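Local coordinates for putative branched-chain amino acid transport system substrate-binding protein (Rhodopseudomonas palustris, PDB 3TX6) that probably serves as the periplasmic solute-binding component of an ABC transporter, here holding the aromatic acid 3-(4-hydroxyphenyl)pyruvate, at residues A[11-16]-A[55-60]; A[80-85]-A[94-99]. All coordinates share one frame; numbering follows the deposited sequence.

Interaction 1. Residues A[11-16]-A[55-60]; sequences GITVTT and TAATTN
Thr13, on the strand, and Asn60, on the helix, meet through one hydrogen bond: the amide ND2 of Asn60 donates a hydrogen bond to OG1 of Thr13 at 2.9 Å. The N-H...O angle of 178° makes the bond essentially straight, and OG1 lies only 1° out of the Asn60 amide plane. The two side chains cross at about a right angle, and their roots also touch, with CB of Thr13 3.8 Å from CB of Asn60. The torsion of Thr13 explains the reach: OG1 stands anti to the backbone N (chi1 -172°), which brings it to the Asn60 amide, while CG2 faces Val85 of helix 79-92. Packing on Ala57 is light: OG1 of Thr13 is 4.2 Å from CA of Ala57, and CG2 of Thr13 is 4.5 Å from CB of Ala57. Thr13 and Ala57 are the residues whose backbones come nearest, 6.4 Å between their CA atoms. Strand 8-14 is an inner strand of the N-terminal mixed sheet, flanked by strands 41-49 and 72-75, and helix 54-67 packs against one surface of this sheet, as in the alpha/beta lobes of periplasmic binding proteins. The polar pair is buried and has further partners. OG1 of Thr13 is also hydrogen-bonded to the carboxylate of Asp50, and ND2 of Asn60 to the backbone carbonyl of Asp49, so the amide nitrogen links the strand to the end of strand 41-49. An alanine in place of Asn60 removes the amide, which would probably leave Thr13 OG1 without its partner on the helix and the Asp49 carbonyl without this donor. Beyond the threonine, Asp50 also accepts a hydrogen bond from OG1 of Thr15, extending the polar network to the turn that follows the strand.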
ATOM      1  N   GLY A  11       7.177   8.430  14.695  1.00 12.90           N
ATOM      2  CA  GLY A  11       7.217   7.005  14.997  1.00 11.56           C
ATOM      3  C   GLY A  11       6.634   6.169  13.896  1.00 13.30           C
ATOM      4  O   GLY A  11       5.567   6.481  13.354  1.00 15.60           O
ATOM      5  N   ILE A  12       7.324   5.078  13.598  0.50 12.48           N
ATOM      6  CA  ILE A  12       6.966   4.194  12.509  0.50 10.91           C
ATOM      7  C   ILE A  12       6.903   2.766  13.024  0.50 12.34           C
ATOM      8  O   ILE A  12       7.888   2.264  13.578  0.50 13.73           O
ATOM      9  CB  ILE A  12       7.988   4.287  11.379  0.50 10.04           C
ATOM     10  CG1 ILE A  12       8.185   5.778  11.001  0.50  9.57           C
ATOM     11  CG2 ILE A  12       7.539   3.433  10.178  0.50 11.16           C
ATOM     12  CD1 ILE A  12       9.065   6.041   9.805  0.50 11.29           C
ATOM     13  N   THR A  13       5.749   2.114  12.825  1.00 12.95           N
ATOM     14  CA  THR A  13       5.639   0.689  13.083  1.00 12.32           C
ATOM     15  C   THR A  13       5.369  -0.030  11.785  1.00 12.05           C
ATOM     16  O   THR A  13       4.424   0.301  11.074  1.00 12.84           O
ATOM     17  CB  THR A  13       4.563   0.346  14.184  1.00 13.33           C
ATOM     18  OG1 THR A  13       4.640  -1.070  14.518  1.00 14.56           O
ATOM     19  CG2 THR A  13       3.155   0.802  13.853  1.00 15.69           C
ATOM     20  N   VAL A  14       6.252  -0.978  11.450  1.00 13.14           N
ATOM     21  CA  VAL A  14       6.109  -1.756  10.263  1.00 12.22           C
ATOM     22  C   VAL A  14       6.422  -3.222  10.546  1.00 12.59           C
ATOM     23  O   VAL A  14       6.834  -3.587  11.640  1.00 14.92           O
ATOM     24  CB  VAL A  14       7.006  -1.203   9.122  1.00 13.10           C
ATOM     25  CG1 VAL A  14       6.465   0.111   8.561  1.00 16.27           C
ATOM     26  CG2 VAL A  14       8.458  -1.117   9.578  1.00 14.07           C
ATOM     27  N   THR A  15       6.168  -4.055   9.554  1.00 12.01           N
ATOM     28  CA  THR A  15       6.250  -5.504   9.725  1.00 13.67           C
ATOM     29  C   THR A  15       7.525  -6.035   9.072  1.00 14.46           C
ATOM     30  O   THR A  15       7.605  -6.228   7.841  1.00 15.63           O
ATOM     31  CB  THR A  15       5.026  -6.179   9.094  1.00 16.43           C
ATOM     32  OG1 THR A  15       3.821  -5.561   9.605  1.00 15.78           O
ATOM     33  CG2 THR A  15       5.077  -7.720   9.363  1.00 17.15           C
ATOM     34  N   THR A  16       8.515  -6.283   9.914  1.00 15.40           N
ATOM     35  CA  THR A  16       9.816  -6.727   9.442  1.00 17.55           C
ATOM     36  C   THR A  16      10.130  -8.175   9.853  1.00 17.66           C
ATOM     37  O   THR A  16      11.205  -8.677   9.536  1.00 20.53           O
ATOM     38  CB  THR A  16      10.935  -5.784   9.865  1.00 18.17           C
ATOM     39  OG1 THR A  16      11.010  -5.721  11.295  1.00 20.64           O
ATOM     40  CG2 THR A  16      10.746  -4.426   9.281  1.00 21.54           C
ATOM     41  N   THR A  55      -1.913  -6.352  18.153  0.50 16.08           N
ATOM     42  CA  THR A  55      -1.535  -6.076  19.527  0.50 15.44           C
ATOM     43  C   THR A  55      -0.178  -5.376  19.613  0.50 14.87           C
ATOM     44  O   THR A  55      -0.048  -4.364  20.306  0.50 16.33           O
ATOM     45  CB  THR A  55      -1.565  -7.349  20.375  0.50 16.37           C
ATOM     46  OG1 THR A  55      -2.913  -7.851  20.433  0.50 22.32           O
ATOM     47  CG2 THR A  55      -1.019  -7.079  21.799  0.50 16.92           C
ATOM     48  N   ALA A  56       0.823  -5.891  18.903  1.00 15.26           N
ATOM     49  CA  ALA A  56       2.141  -5.254  18.861  1.00 14.28           C
ATOM     50  C   ALA A  56       2.080  -3.831  18.253  1.00 13.53           C
ATOM     51  O   ALA A  56       2.738  -2.913  18.742  1.00 14.58           O
ATOM     52  CB  ALA A  56       3.160  -6.112  18.103  1.00 16.31           C
ATOM     53  N   ALA A  57       1.283  -3.658  17.190  1.00 12.98           N
ATOM     54  CA  ALA A  57       1.169  -2.352  16.499  1.00 12.50           C
ATOM     55  C   ALA A  57       0.485  -1.332  17.450  1.00 12.88           C
ATOM     56  O   ALA A  57       0.859  -0.166  17.468  1.00 14.97           O
ATOM     57  CB  ALA A  57       0.434  -2.479  15.161  1.00 14.02           C
ATOM     58  N   THR A  58      -0.480  -1.782  18.256  1.00 14.64           N
ATOM     59  CA  THR A  58      -1.150  -0.917  19.203  1.00 14.48           C
ATOM     60  C   THR A  58      -0.141  -0.452  20.254  1.00 12.43           C
ATOM     61  O   THR A  58      -0.032   0.745  20.578  1.00 15.46           O
ATOM     62  CB  THR A  58      -2.322  -1.692  19.885  1.00 15.20           C
ATOM     63  OG1 THR A  58      -3.274  -2.115  18.906  1.00 15.84           O
ATOM     64  CG2 THR A  58      -3.010  -0.825  20.932  1.00 17.57           C
ATOM     65  N   THR A  59       0.630  -1.410  20.759  1.00 13.80           N
ATOM     66  CA  THR A  59       1.642  -1.102  21.743  1.00 14.00           C
ATOM     67  C   THR A  59       2.694  -0.158  21.173  1.00 15.05           C
ATOM     68  O   THR A  59       3.073   0.819  21.835  1.00 14.34           O
ATOM     69  CB  THR A  59       2.302  -2.385  22.253  1.00 16.27           C
ATOM     70  OG1 THR A  59       1.341  -3.135  22.992  1.00 19.90           O
ATOM     71  CG2 THR A  59       3.542  -2.091  23.114  1.00 16.00           C
ATOM     72  N   ASN A  60       3.122  -0.407  19.948  1.00 14.50           N
ATOM     73  CA  ASN A  60       4.114   0.459  19.313  1.00 14.81           C
ATOM     74  C   ASN A  60       3.581   1.854  19.136  1.00 14.13           C
ATOM     75  O   ASN A  60       4.262   2.833  19.472  1.00 14.14           O
ATOM     76  CB  ASN A  60       4.594  -0.104  17.974  1.00 13.70           C
ATOM     77  CG  ASN A  60       5.370  -1.409  18.132  1.00 14.56           C
ATOM     78  OD1 ASN A  60       5.763  -1.799  19.239  1.00 16.16           O
ATOM     79  ND2 ASN A  60       5.626  -2.083  17.019  1.00 14.10           N
TER

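Interaction 2. Residues A[80-85]-A[94-99]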
ATOM      1  N   PRO A  80      -4.517  -5.357   9.157  1.00 14.99           N
ATOM      2  CA  PRO A  80      -4.947  -5.505  10.563  1.00 15.82           C
ATOM      3  C   PRO A  80      -4.153  -4.626  11.567  1.00 15.69           C
ATOM      4  O   PRO A  80      -4.762  -3.925  12.372  1.00 16.39           O
ATOM      5  CB  PRO A  80      -4.815  -7.028  10.817  1.00 20.78           C
ATOM      6  CG  PRO A  80      -5.084  -7.600   9.448  1.00 19.70           C
ATOM      7  CD  PRO A  80      -4.319  -6.664   8.537  1.00 17.22           C
ATOM      8  N   PRO A  81      -2.825  -4.622  11.501  1.00 14.57           N
ATOM      9  CA  PRO A  81      -2.119  -3.725  12.442  1.00 14.40           C
ATOM     10  C   PRO A  81      -2.331  -2.217  12.112  1.00 13.57           C
ATOM     11  O   PRO A  81      -2.169  -1.352  12.982  1.00 14.72           O
ATOM     12  CB  PRO A  81      -0.664  -4.138  12.280  1.00 15.12           C
ATOM     13  CG  PRO A  81      -0.579  -4.766  10.939  1.00 15.53           C
ATOM     14  CD  PRO A  81      -1.906  -5.465  10.752  1.00 15.97           C
ATOM     15  N   THR A  82      -2.616  -1.888  10.844  1.00 12.71           N
ATOM     16  CA  THR A  82      -2.818  -0.499  10.417  1.00 12.82           C
ATOM     17  C   THR A  82      -4.118   0.043  11.021  1.00 13.57           C
ATOM     18  O   THR A  82      -4.176   1.215  11.482  1.00 13.72           O
ATOM     19  CB  THR A  82      -2.826  -0.384   8.886  1.00 12.82           C
ATOM     20  OG1 THR A  82      -1.568  -0.816   8.395  1.00 12.87           O
ATOM     21  CG2 THR A  82      -3.052   1.058   8.388  1.00 14.07           C
ATOM     22  N   VAL A  83      -5.152  -0.800  11.072  1.00 14.70           N
ATOM     23  CA  VAL A  83      -6.374  -0.443  11.785  1.00 14.31           C
ATOM     24  C   VAL A  83      -6.069  -0.111  13.254  1.00 15.54           C
ATOM     25  O   VAL A  83      -6.534   0.913  13.783  1.00 16.47           O
ATOM     26  CB  VAL A  83      -7.456  -1.520  11.630  1.00 14.46           C
ATOM     27  CG1 VAL A  83      -8.616  -1.281  12.607  1.00 16.80           C
ATOM     28  CG2 VAL A  83      -7.967  -1.573  10.161  1.00 16.79           C
ATOM     29  N   ALA A  84      -5.244  -0.933  13.878  1.00 14.50           N
ATOM     30  CA  ALA A  84      -4.821  -0.715  15.250  1.00 15.13           C
ATOM     31  C   ALA A  84      -4.101   0.619  15.450  1.00 14.19           C
ATOM     32  O   ALA A  84      -4.373   1.337  16.436  1.00 15.50           O
ATOM     33  CB  ALA A  84      -3.958  -1.872  15.754  1.00 17.05           C
ATOM     34  N   VAL A  85      -3.173   0.948  14.557  1.00 12.67           N
ATOM     35  CA  VAL A  85      -2.473   2.203  14.649  1.00 12.28           C
ATOM     36  C   VAL A  85      -3.447   3.361  14.539  1.00 12.94           C
ATOM     37  O   VAL A  85      -3.351   4.326  15.276  1.00 13.87           O
ATOM     38  CB  VAL A  85      -1.361   2.299  13.591  1.00 12.40           C
ATOM     39  CG1 VAL A  85      -0.703   3.683  13.622  1.00 14.28           C
ATOM     40  CG2 VAL A  85      -0.293   1.196  13.799  1.00 13.62           C
ATOM     41  N   VAL A  94      -3.091  12.328  17.169  1.00 13.54           N
ATOM     42  CA  VAL A  94      -1.814  12.430  16.502  1.00 14.38           C
ATOM     43  C   VAL A  94      -2.010  12.060  15.016  1.00 13.36           C
ATOM     44  O   VAL A  94      -2.605  11.060  14.707  1.00 12.38           O
ATOM     45  CB  VAL A  94      -0.779  11.487  17.136  1.00 14.21           C
ATOM     46  CG1 VAL A  94       0.582  11.609  16.393  1.00 15.06           C
ATOM     47  CG2 VAL A  94      -0.628  11.782  18.629  1.00 17.15           C
ATOM     48  N   PRO A  95      -1.457  12.881  14.097  1.00 12.66           N
ATOM     49  CA  PRO A  95      -1.540  12.518  12.686  1.00 11.24           C
ATOM     50  C   PRO A  95      -0.953  11.144  12.433  1.00 12.29           C
ATOM     51  O   PRO A  95       0.152  10.818  12.901  1.00 12.88           O
ATOM     52  CB  PRO A  95      -0.723  13.601  11.984  1.00 13.32           C
ATOM     53  CG  PRO A  95      -0.863  14.800  12.914  1.00 14.65           C
ATOM     54  CD  PRO A  95      -0.866  14.219  14.290  1.00 13.83           C
ATOM     55  N   HIS A  96      -1.666  10.377  11.622  1.00 12.28           N
ATOM     56  CA  HIS A  96      -1.272   9.031  11.249  1.00 11.90           C
ATOM     57  C   HIS A  96      -1.242   8.900   9.762  1.00 11.88           C
ATOM     58  O   HIS A  96      -2.252   9.142   9.084  1.00 12.22           O
ATOM     59  CB  HIS A  96      -2.299   8.052  11.856  1.00 11.09           C
ATOM     60  CG  HIS A  96      -2.172   6.656  11.328  1.00 12.14           C
ATOM     61  ND1 HIS A  96      -3.259   5.866  11.063  1.00 12.16           N
ATOM     62  CD2 HIS A  96      -1.035   5.893  11.018  1.00 13.45           C
ATOM     63  CE1 HIS A  96      -2.824   4.682  10.591  1.00 14.01           C
ATOM     64  NE2 HIS A  96      -1.469   4.699  10.554  1.00 13.39           N
ATOM     65  N   ILE A  97      -0.083   8.507   9.221  1.00 13.11           N
ATOM     66  CA  ILE A  97       0.015   8.184   7.806  1.00 12.10           C
ATOM     67  C   ILE A  97       0.120   6.652   7.665  1.00 13.20           C
ATOM     68  O   ILE A  97       1.122   6.027   8.079  1.00 12.15           O
ATOM     69  CB  ILE A  97       1.226   8.867   7.133  1.00 12.05           C
ATOM     70  CG1 ILE A  97       1.103  10.376   7.214  1.00 13.46           C
ATOM     71  CG2 ILE A  97       1.297   8.442   5.697  1.00 14.00           C
ATOM     72  CD1 ILE A  97       2.325  11.173   6.736  1.00 14.66           C
ATOM     73  N   ALA A  98      -0.964   6.053   7.174  1.00 12.69           N
ATOM     74  CA  ALA A  98      -1.077   4.616   6.992  1.00 13.49           C
ATOM     75  C   ALA A  98      -0.210   4.157   5.829  1.00 12.07           C
ATOM     76  O   ALA A  98      -0.228   4.786   4.768  1.00 12.73           O
ATOM     77  CB  ALA A  98      -2.545   4.205   6.809  1.00 15.41           C
ATOM     78  N   LEU A  99       0.428   2.991   6.007  1.00 12.34           N
ATOM     79  CA  LEU A  99       1.263   2.383   4.964  1.00 13.24           C
ATOM     80  C   LEU A  99       0.628   1.097   4.364  1.00 12.74           C
ATOM     81  O   LEU A  99       1.259   0.434   3.543  1.00 15.31           O
ATOM     82  CB  LEU A  99       2.683   2.151   5.482  1.00 15.43           C
ATOM     83  CG  LEU A  99       3.438   3.369   6.012  1.00 14.20           C
ATOM     84  CD1 LEU A  99       4.864   2.984   6.490  1.00 14.56           C
ATOM     85  CD2 LEU A  99       3.494   4.550   5.025  1.00 14.32           C
TER
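The imidazole of His96 lies between a methyl group of Val85 on the helix and the backbone of Ala98, two residues further along the strand. Over one face lies CG1 of Val85, 3.6 Å from the ring centroid and 26° off the ring normal, which is a CH-pi contact; the methyl is displaced toward the rim, and its nearest ring atom is NE2 of His96 at 3.3 Å. The opposite face carries the backbone N of Ala98, 3.6 Å above the plane and likewise offset. Both ring nitrogens are hydrogen-bonded, ND1 to OG of Ser112 and NE2 to the carbonyl O of Gly75, which would hold the ring's rotation in this buried setting. Val85 places its methyl through a chi1 of 175°, with CG1 anti to the backbone N, and its side chain crosses that of His96 at about a right angle. One turn earlier, the carbonyl O of Thr82 approaches CE1 of His96 obliquely, at 3.8 Å. The methyl CG2 of Thr82 packs on CB of Ala98 at 3.6 Å. The hydroxyl OG1 of Thr82 turns to other partners, the carbonyl of Val78 and the backbone N of Ser76, so the threonine splits into an apolar side for the strand and a polar side for the start of its helix. Leu99, just past the strand, touches the bound ligand. Helix 79-92 and strand 96-98 belong to a beta-alpha-beta unit that begins with strand 72-75; the axes of helix segment 80-85 and strand 96-98 run nearly antiparallel, at 168°, with a closest approach of 9.4 Å, and strand 96-98 lies between strands 72-75 and 112-114, with helix 54-67 beside the helix.

Overall arrangement
From the N terminus, strand 8-14 comes first, and interaction 1 closes a loop of 38 residues when helix 54-67 returns to it. Interaction 2 follows in series, neither nested nor crossed, with only eight residues between 80-85 and 94-99. Both contacts reach the same mixed sheet, and their centres are about 9 Å apart. They also meet directly: CG2 of Thr13 packs on CG2 of Val85 at 3.5 Å, and CB of Ala57 on CB of Pro81 at 3.5 Å. Neighbouring helices 54-67 and 79-92 are thereby joined to each other and to strands 8-14 and 96-98, and CG1 of Val14 lies 3.9 Å from CD1 of Leu99, a residue of the ligand pocket.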